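Local coordinates for histidyl-trna synthetase (Thermus thermophilus, PDB 1H4V), which catalyses the ATP-dependent attachment of L-histidine to tRNA(His), releasing AMP and diphosphate, as a homodimeric class II aminoacyl-tRNA synthetase, at residues Lys15-Arg18 against Met19-Ile23; Leu132-Asn136 against Pro137-Ala141; Asp140-Ala143 against Val144-Tyr148. All blocks are in the same frame, centred on the assembly; numbering follows the deposited sequence.

Contact 1. Residues Lys15-Arg18 against Met19-Ile23; sequences KELR and MHQRI. With SO4 (sulfate ion), chain B.
Arg18 and Arg22, one helical turn apart, reach along the same flank of the helix and hold a sulfate ion between their guanidinium groups. Arg18 presents the edge carrying NE and NH2: NE donates to sulfate O4 at 2.6 Å and NH2 to sulfate O1 at 2.9 Å, both bonds nearly straight. The chain of Arg18 bends at chi3 (55°), which turns that edge onto the anion. Arg22 NE bonds to sulfate O2 at 2.9 Å, and a weak bond runs from Arg22 NH2 to sulfate O1. The ion, probably from the crystallisation liquor, is thus shared by both groups; Arg18 NH2 also bonds to the carbonyl of Pro324. Beside this pair, Gln21 lays its amide against the branched end of Leu17, with Leu17 CD2 3.6 Å from Gln21 CD and Leu17 CD1 3.9 Å from Gln21 NE2. The stem below the amide is close too, Gln21 CG lying 3.1 Å from Leu17 O, while NE2 bonds to Glu38 of the second subunit. Met19 sets its CB over two carbonyls of the preceding turn, 3.5 Å from Lys15 O and equally near Glu16 O. Main-chain i to i+4 bonds underlie all of this, among them Gln21 N to Leu17 O at 2.9 Å. On another side of the helix, Glu16 OE1 forms a salt bridge with Lys10. This is the first part of helix 14-33 in the catalytic region: Met19, His20 and Ile23 pack on helix 309-318, the arginines touch the loop at Leu323, and Leu17 and Gln21 meet the second subunit.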
loop_
_atom_site.group_PDB
_atom_site.type_symbol
_atom_site.label_atom_id
_atom_site.label_comp_id
_atom_site.label_asym_id
_atom_site.label_seq_id
_atom_site.Cartn_x
_atom_site.Cartn_y
_atom_site.Cartn_z
ATOM N N LYS A 15 -1.171 -14.957 -7.084
ATOM C CA LYS A 15 -2.186 -14.374 -7.952
ATOM C C LYS A 15 -3.174 -13.405 -7.309
ATOM O O LYS A 15 -3.533 -12.393 -7.907
ATOM C CB LYS A 15 -2.937 -15.487 -8.686
ATOM C CG LYS A 15 -2.078 -16.078 -9.793
ATOM C CD LYS A 15 -2.754 -17.187 -10.557
ATOM C CE LYS A 15 -1.847 -17.642 -11.692
ATOM N NZ LYS A 15 -2.406 -18.808 -12.414
ATOM N N GLU A 16 -3.618 -13.706 -6.102
ATOM C CA GLU A 16 -4.564 -12.833 -5.424
ATOM C C GLU A 16 -3.972 -11.432 -5.287
ATOM O O GLU A 16 -4.637 -10.436 -5.561
ATOM C CB GLU A 16 -4.901 -13.409 -4.049
ATOM C CG GLU A 16 -5.664 -12.457 -3.162
ATOM C CD GLU A 16 -6.900 -13.077 -2.553
ATOM O OE1 GLU A 16 -6.776 -14.051 -1.779
ATOM O OE2 GLU A 16 -8.003 -12.576 -2.854
ATOM N N LEU A 17 -2.716 -11.358 -4.864
ATOM C CA LEU A 17 -2.056 -10.069 -4.706
ATOM C C LEU A 17 -1.956 -9.369 -6.062
ATOM O O LEU A 17 -2.235 -8.168 -6.181
ATOM C CB LEU A 17 -0.644 -10.257 -4.150
ATOM C CG LEU A 17 0.017 -9.169 -3.299
ATOM C CD1 LEU A 17 1.521 -9.205 -3.576
ATOM C CD2 LEU A 17 -0.536 -7.797 -3.600
ATOM N N ARG A 18 -1.548 -10.126 -7.079
ATOM C CA ARG A 18 -1.382 -9.564 -8.407
ATOM C C ARG A 18 -2.702 -9.020 -8.947
ATOM O O ARG A 18 -2.723 -7.995 -9.626
ATOM C CB ARG A 18 -0.761 -10.600 -9.348
ATOM C CG ARG A 18 0.750 -10.781 -9.128
ATOM C CD ARG A 18 1.307 -11.983 -9.897
ATOM N NE ARG A 18 0.996 -11.902 -11.323
ATOM C CZ ARG A 18 0.813 -12.959 -12.107
ATOM N NH1 ARG A 18 0.908 -14.181 -11.599
ATOM N NH2 ARG A 18 0.541 -12.799 -13.395
ATOM N N MET A 19 -3.799 -9.690 -8.618
ATOM C CA MET A 19 -5.103 -9.231 -9.063
ATOM C C MET A 19 -5.413 -7.878 -8.403
ATOM O O MET A 19 -5.872 -6.955 -9.065
ATOM C CB MET A 19 -6.179 -10.253 -8.704
ATOM C CG MET A 19 -7.507 -9.979 -9.373
ATOM S SD MET A 19 -7.331 -9.756 -11.173
ATOM C CE MET A 19 -7.265 -11.445 -11.709
ATOM N N HIS A 20 -5.147 -7.766 -7.101
ATOM C CA HIS A 20 -5.381 -6.525 -6.368
ATOM C C HIS A 20 -4.533 -5.392 -6.936
ATOM O O HIS A 20 -4.998 -4.251 -7.059
ATOM C CB HIS A 20 -5.038 -6.681 -4.878
ATOM C CG HIS A 20 -6.128 -7.303 -4.063
ATOM N ND1 HIS A 20 -6.386 -6.929 -2.759
ATOM C CD2 HIS A 20 -7.036 -8.264 -4.366
ATOM C CE1 HIS A 20 -7.407 -7.629 -2.298
ATOM N NE2 HIS A 20 -7.818 -8.446 -3.252
ATOM N N GLN A 21 -3.282 -5.700 -7.265
ATOM C CA GLN A 21 -2.383 -4.687 -7.803
ATOM C C GLN A 21 -2.825 -4.217 -9.184
ATOM O O GLN A 21 -2.632 -3.056 -9.529
ATOM C CB GLN A 21 -0.947 -5.221 -7.849
ATOM C CG GLN A 21 -0.448 -5.643 -6.463
ATOM C CD GLN A 21 0.944 -6.220 -6.468
ATOM O OE1 GLN A 21 1.270 -7.063 -7.298
ATOM N NE2 GLN A 21 1.772 -5.787 -5.519
ATOM N N ARG A 22 -3.424 -5.112 -9.966
ATOM C CA ARG A 22 -3.891 -4.748 -11.292
ATOM C C ARG A 22 -5.066 -3.796 -11.155
ATOM O O ARG A 22 -5.144 -2.767 -11.832
ATOM C CB ARG A 22 -4.335 -5.987 -12.073
ATOM C CG ARG A 22 -3.213 -6.733 -12.750
ATOM C CD ARG A 22 -3.724 -7.376 -14.023
ATOM N NE ARG A 22 -2.710 -8.178 -14.695
ATOM C CZ ARG A 22 -2.883 -8.736 -15.888
ATOM N NH1 ARG A 22 -4.030 -8.567 -16.530
ATOM N NH2 ARG A 22 -1.919 -9.474 -16.429
ATOM N N ILE A 23 -5.982 -4.163 -10.269
ATOM C CA ILE A 23 -7.166 -3.369 -10.021
ATOM C C ILE A 23 -6.794 -1.957 -9.603
ATOM O O ILE A 23 -7.320 -0.983 -10.156
ATOM C CB ILE A 23 -8.041 -4.039 -8.948
ATOM C CG1 ILE A 23 -8.517 -5.401 -9.476
ATOM C CG2 ILE A 23 -9.235 -3.167 -8.616
ATOM C CD1 ILE A 23 -9.270 -6.233 -8.474
HETATM S S SO4 B . 1.028 -8.952 -13.524
HETATM O O1 SO4 B . 0.676 -10.072 -14.419
HETATM O O2 SO4 B . 0.003 -7.898 -13.627
HETATM O O3 SO4 B . 2.335 -8.388 -13.895
HETATM O O4 SO4 B . 1.098 -9.448 -12.135
HETATM O O HOH W 1 -9.283 -10.648 -3.643
#

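Contact 2. Residues Leu132-Asn136 against Pro137-Ala141; sequences LGSEN and PILDA
Asn136 caps the helix that begins beyond it, its OD1 accepting from Ile138 N at 2.9 Å. The donor lies in the carbonyl plane of the amide, on a lone pair, and the N-H points at the oxygen at 162°. With CG anti to the backbone N (chi1 -161°), the amide folds forward over the start of the helix, where OD1 also lies 3.2 Å from Ile138 CB. Asn136 thus serves the first turn twice, since its main-chain O accepts from Leu139 N at 3.0 Å; that donor sits well above the carbonyl plane. Pro137 has no N-H to offer and so leaves no donor to satisfy at its own position. The same carbonyl of Asn136 faces Asp140 OD2 across 3.2 Å, two acceptors side by side, but this carboxylate is answered elsewhere, by the hydroxyl of Thr267 at OD1 and a salt bridge from Arg287 NH2 at OD2. Arg287 NH1 bonds to Ser134 O, so one guanidinium ties loop to helix. Before the cap, Ser134 OG takes the N-H of Asn136 at 3.1 Å, and Ser134 CB touches Leu139 CD1 at 3.3 Å, joining loop and helix by an apolar contact. Glu135 turns to other partners: its carboxylate forms a salt bridge with Arg266 and its main-chain O accepts from His236 NE2. Leu361 of the second subunit packs on Ser134, Asn136 and Leu139. Together the bonds make an ST turn at Ser134 leading directly into an asparagine N-cap, the link by which strand 123-132 of the catalytic domain's sheet passes into helix 137-153.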
loop_
_atom_site.group_PDB
_atom_site.type_symbol
_atom_site.label_atom_id
_atom_site.label_comp_id
_atom_site.label_asym_id
_atom_site.label_seq_id
_atom_site.Cartn_x
_atom_site.Cartn_y
_atom_site.Cartn_z
ATOM N N LEU A 132 -13.661 17.656 -4.511
ATOM C CA LEU A 132 -14.130 18.614 -3.512
ATOM C C LEU A 132 -14.008 20.071 -3.921
ATOM O O LEU A 132 -13.039 20.460 -4.572
ATOM C CB LEU A 132 -13.343 18.419 -2.221
ATOM C CG LEU A 132 -13.191 16.972 -1.780
ATOM C CD1 LEU A 132 -12.054 16.842 -0.778
ATOM C CD2 LEU A 132 -14.491 16.504 -1.194
ATOM N N GLY A 133 -14.994 20.871 -3.514
ATOM C CA GLY A 133 -14.971 22.292 -3.803
ATOM C C GLY A 133 -15.983 22.841 -4.786
ATOM O O GLY A 133 -16.063 24.051 -4.964
ATOM N N SER A 134 -16.771 21.988 -5.420
ATOM C CA SER A 134 -17.737 22.489 -6.382
ATOM C C SER A 134 -19.078 21.769 -6.373
ATOM O O SER A 134 -19.158 20.573 -6.103
ATOM C CB SER A 134 -17.132 22.431 -7.789
ATOM O OG SER A 134 -18.070 22.875 -8.752
ATOM N N GLU A 135 -20.131 22.516 -6.691
ATOM C CA GLU A 135 -21.487 21.983 -6.740
ATOM C C GLU A 135 -21.884 21.663 -8.187
ATOM O O GLU A 135 -22.947 21.091 -8.441
ATOM C CB GLU A 135 -22.464 23.008 -6.156
ATOM C CG GLU A 135 -23.911 22.571 -6.210
ATOM C CD GLU A 135 -24.221 21.469 -5.210
ATOM O OE1 GLU A 135 -25.132 20.659 -5.482
ATOM O OE2 GLU A 135 -23.561 21.424 -4.149
ATOM N N ASN A 136 -21.022 22.035 -9.129
ATOM C CA ASN A 136 -21.273 21.812 -10.553
ATOM C C ASN A 136 -21.661 20.367 -10.890
ATOM O O ASN A 136 -20.929 19.436 -10.582
ATOM C CB ASN A 136 -20.042 22.214 -11.365
ATOM C CG ASN A 136 -20.371 22.451 -12.819
ATOM O OD1 ASN A 136 -20.900 21.574 -13.497
ATOM N ND2 ASN A 136 -20.075 23.655 -13.307
ATOM N N PRO A 137 -22.829 20.170 -11.528
ATOM C CA PRO A 137 -23.325 18.841 -11.907
ATOM C C PRO A 137 -22.415 18.063 -12.852
ATOM O O PRO A 137 -22.549 16.843 -13.005
ATOM C CB PRO A 137 -24.702 19.139 -12.509
ATOM C CG PRO A 137 -24.568 20.535 -13.001
ATOM C CD PRO A 137 -23.796 21.214 -11.909
ATOM N N ILE A 138 -21.494 18.768 -13.496
ATOM C CA ILE A 138 -20.552 18.103 -14.374
ATOM C C ILE A 138 -19.707 17.143 -13.526
ATOM O O ILE A 138 -19.382 16.047 -13.960
ATOM C CB ILE A 138 -19.636 19.135 -15.100
ATOM C CG1 ILE A 138 -20.395 19.744 -16.284
ATOM C CG2 ILE A 138 -18.348 18.475 -15.573
ATOM C CD1 ILE A 138 -19.693 20.927 -16.952
ATOM N N LEU A 139 -19.380 17.543 -12.304
ATOM C CA LEU A 139 -18.568 16.701 -11.438
ATOM C C LEU A 139 -19.262 15.412 -11.022
ATOM O O LEU A 139 -18.602 14.385 -10.828
ATOM C CB LEU A 139 -18.132 17.486 -10.206
ATOM C CG LEU A 139 -17.336 18.716 -10.625
ATOM C CD1 LEU A 139 -17.104 19.607 -9.437
ATOM C CD2 LEU A 139 -16.020 18.280 -11.259
ATOM N N ASP A 140 -20.586 15.459 -10.887
ATOM C CA ASP A 140 -21.350 14.271 -10.510
ATOM C C ASP A 140 -21.324 13.273 -11.661
ATOM O O ASP A 140 -21.097 12.084 -11.463
ATOM C CB ASP A 140 -22.800 14.643 -10.184
ATOM C CG ASP A 140 -22.897 15.739 -9.146
ATOM O OD1 ASP A 140 -23.723 15.612 -8.217
ATOM O OD2 ASP A 140 -22.153 16.737 -9.260
ATOM N N ALA A 141 -21.549 13.765 -12.872
ATOM C CA ALA A 141 -21.534 12.898 -14.039
ATOM C C ALA A 141 -20.132 12.308 -14.214
ATOM O O ALA A 141 -19.979 11.152 -14.614
ATOM C CB ALA A 141 -21.946 13.685 -15.287
#

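Contact 3. Residues Asp140-Ala143 against Val144-Tyr148; sequences DAEA and VVLLY
Glu142 and Leu146 run side by side in the same direction, the methylene CG of the glutamate 4.0 Å from Leu146 CD1. Leu146 CG is also 3.2 Å from Glu142 O, so the leucine rests on the carbonyl as well as on the aliphatic stem. That carbonyl accepts from Leu146 N at 2.7 Å, and its neighbours continue the pattern, Val145 N bonding to Ala141 O at 2.9 Å and Leu147 N to Ala143 O at 3.1 Å. The valines pack against the preceding turn in the same manner: Val145 CG2, anti to its own carbonyl carbon, comes within 3.0 Å of Ala141 O, and Val144 CG2 lies 3.4 Å from Asp140 O. The small Ala141 and Ala143 add only a methyl group each to the helix surface, and larger side chains of other elements meet them there. An alanine in place of Leu146 would take away the branched end that lies along Glu142 CG, and is likely to leave a gap among Phe305, Ala34 and Glu349 of the second subunit. One shell out, the extended Glu142 chain ends in a salt bridge with Arg103 and another with Arg352 of the second subunit, which would fix the stem that Leu146 packs along. Asp140 packs on Val240. The helix is enclosed on several sides: Ala143, Val144 and Leu147 rest on Phe269 of strand 267-272, Leu147 also reaches Phe305 and Phe307 of strand 302-308, Ala141 and Val145 meet helix 231-246, and Phe345 and Glu349 of the second subunit pack against Ala141, Glu142, Val145 and Leu146.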
loop_
_atom_site.group_PDB
_atom_site.type_symbol
_atom_site.label_atom_id
_atom_site.label_comp_id
_atom_site.label_asym_id
_atom_site.label_seq_id
_atom_site.Cartn_x
_atom_site.Cartn_y
_atom_site.Cartn_z
ATOM N N ASP A 140 -20.586 15.459 -10.887
ATOM C CA ASP A 140 -21.350 14.271 -10.510
ATOM C C ASP A 140 -21.324 13.273 -11.661
ATOM O O ASP A 140 -21.097 12.084 -11.463
ATOM C CB ASP A 140 -22.800 14.643 -10.184
ATOM C CG ASP A 140 -22.897 15.739 -9.146
ATOM O OD1 ASP A 140 -23.723 15.612 -8.217
ATOM O OD2 ASP A 140 -22.153 16.737 -9.260
ATOM N N ALA A 141 -21.549 13.765 -12.872
ATOM C CA ALA A 141 -21.534 12.898 -14.039
ATOM C C ALA A 141 -20.132 12.308 -14.214
ATOM O O ALA A 141 -19.979 11.152 -14.614
ATOM C CB ALA A 141 -21.946 13.685 -15.287
ATOM N N GLU A 142 -19.111 13.105 -13.911
ATOM C CA GLU A 142 -17.731 12.647 -14.041
ATOM C C GLU A 142 -17.432 11.535 -13.039
ATOM O O GLU A 142 -16.791 10.544 -13.384
ATOM C CB GLU A 142 -16.763 13.815 -13.845
ATOM C CG GLU A 142 -15.303 13.449 -13.963
ATOM C CD GLU A 142 -14.401 14.674 -14.042
ATOM O OE1 GLU A 142 -13.734 14.869 -15.084
ATOM O OE2 GLU A 142 -14.359 15.447 -13.061
ATOM N N ALA A 143 -17.907 11.693 -11.806
ATOM C CA ALA A 143 -17.697 10.688 -10.768
ATOM C C ALA A 143 -18.286 9.358 -11.233
ATOM O O ALA A 143 -17.648 8.309 -11.107
ATOM C CB ALA A 143 -18.364 11.127 -9.463
ATOM N N VAL A 144 -19.501 9.419 -11.774
ATOM C CA VAL A 144 -20.195 8.235 -12.279
ATOM C C VAL A 144 -19.423 7.592 -13.437
ATOM O O VAL A 144 -19.127 6.396 -13.415
ATOM C CB VAL A 144 -21.635 8.585 -12.761
ATOM C CG1 VAL A 144 -22.256 7.392 -13.445
ATOM C CG2 VAL A 144 -22.514 9.004 -11.566
ATOM N N VAL A 145 -19.092 8.386 -14.448
ATOM C CA VAL A 145 -18.354 7.866 -15.592
ATOM C C VAL A 145 -16.987 7.321 -15.189
ATOM O O VAL A 145 -16.566 6.289 -15.696
ATOM C CB VAL A 145 -18.154 8.945 -16.671
ATOM C CG1 VAL A 145 -17.425 8.350 -17.866
ATOM C CG2 VAL A 145 -19.498 9.498 -17.100
ATOM N N LEU A 146 -16.296 8.011 -14.283
ATOM C CA LEU A 146 -14.982 7.554 -13.830
ATOM C C LEU A 146 -15.057 6.169 -13.174
ATOM O O LEU A 146 -14.196 5.324 -13.412
ATOM C CB LEU A 146 -14.365 8.552 -12.848
ATOM C CG LEU A 146 -13.690 9.800 -13.424
ATOM C CD1 LEU A 146 -13.097 10.610 -12.295
ATOM C CD2 LEU A 146 -12.597 9.407 -14.408
ATOM N N LEU A 147 -16.081 5.946 -12.353
ATOM C CA LEU A 147 -16.260 4.661 -11.698
ATOM C C LEU A 147 -16.593 3.632 -12.761
ATOM O O LEU A 147 -16.022 2.539 -12.793
ATOM C CB LEU A 147 -17.392 4.730 -10.669
ATOM C CG LEU A 147 -17.856 3.387 -10.107
ATOM C CD1 LEU A 147 -16.681 2.676 -9.436
ATOM C CD2 LEU A 147 -18.998 3.615 -9.125
ATOM N N TYR A 148 -17.516 3.992 -13.641
ATOM C CA TYR A 148 -17.920 3.111 -14.728
ATOM C C TYR A 148 -16.672 2.691 -15.522
ATOM O O TYR A 148 -16.469 1.506 -15.791
ATOM C CB TYR A 148 -18.908 3.852 -15.631
ATOM C CG TYR A 148 -19.500 3.026 -16.743
ATOM C CD1 TYR A 148 -20.333 1.946 -16.468
ATOM C CD2 TYR A 148 -19.245 3.339 -18.078
ATOM C CE1 TYR A 148 -20.900 1.197 -17.495
ATOM C CE2 TYR A 148 -19.804 2.597 -19.108
ATOM C CZ TYR A 148 -20.632 1.529 -18.810
ATOM O OH TYR A 148 -21.200 0.802 -19.830
#

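Contacts 2 and 3 are successive pieces of helix 137-153 sharing Asp140 and Ala141, their centres about 10 Å apart; contact 1 lies on helix 14-33, its nearest atoms about 10 Å from contact 3. All three belong to the catalytic region and touch the second subunit. The touching residues of contact 3 are all buried and mostly aliphatic, its charged ends paired by arginines. Contact 2, partly buried, is governed by an asparagine cap and the turn before it, where the chain leaves a loop. Contact 1, also partly buried, has a more exposed flank whose arginines collect an anion, while Leu17 and His20 are buried. Residues of strand 302-308 pack against both contacts 2 and 3.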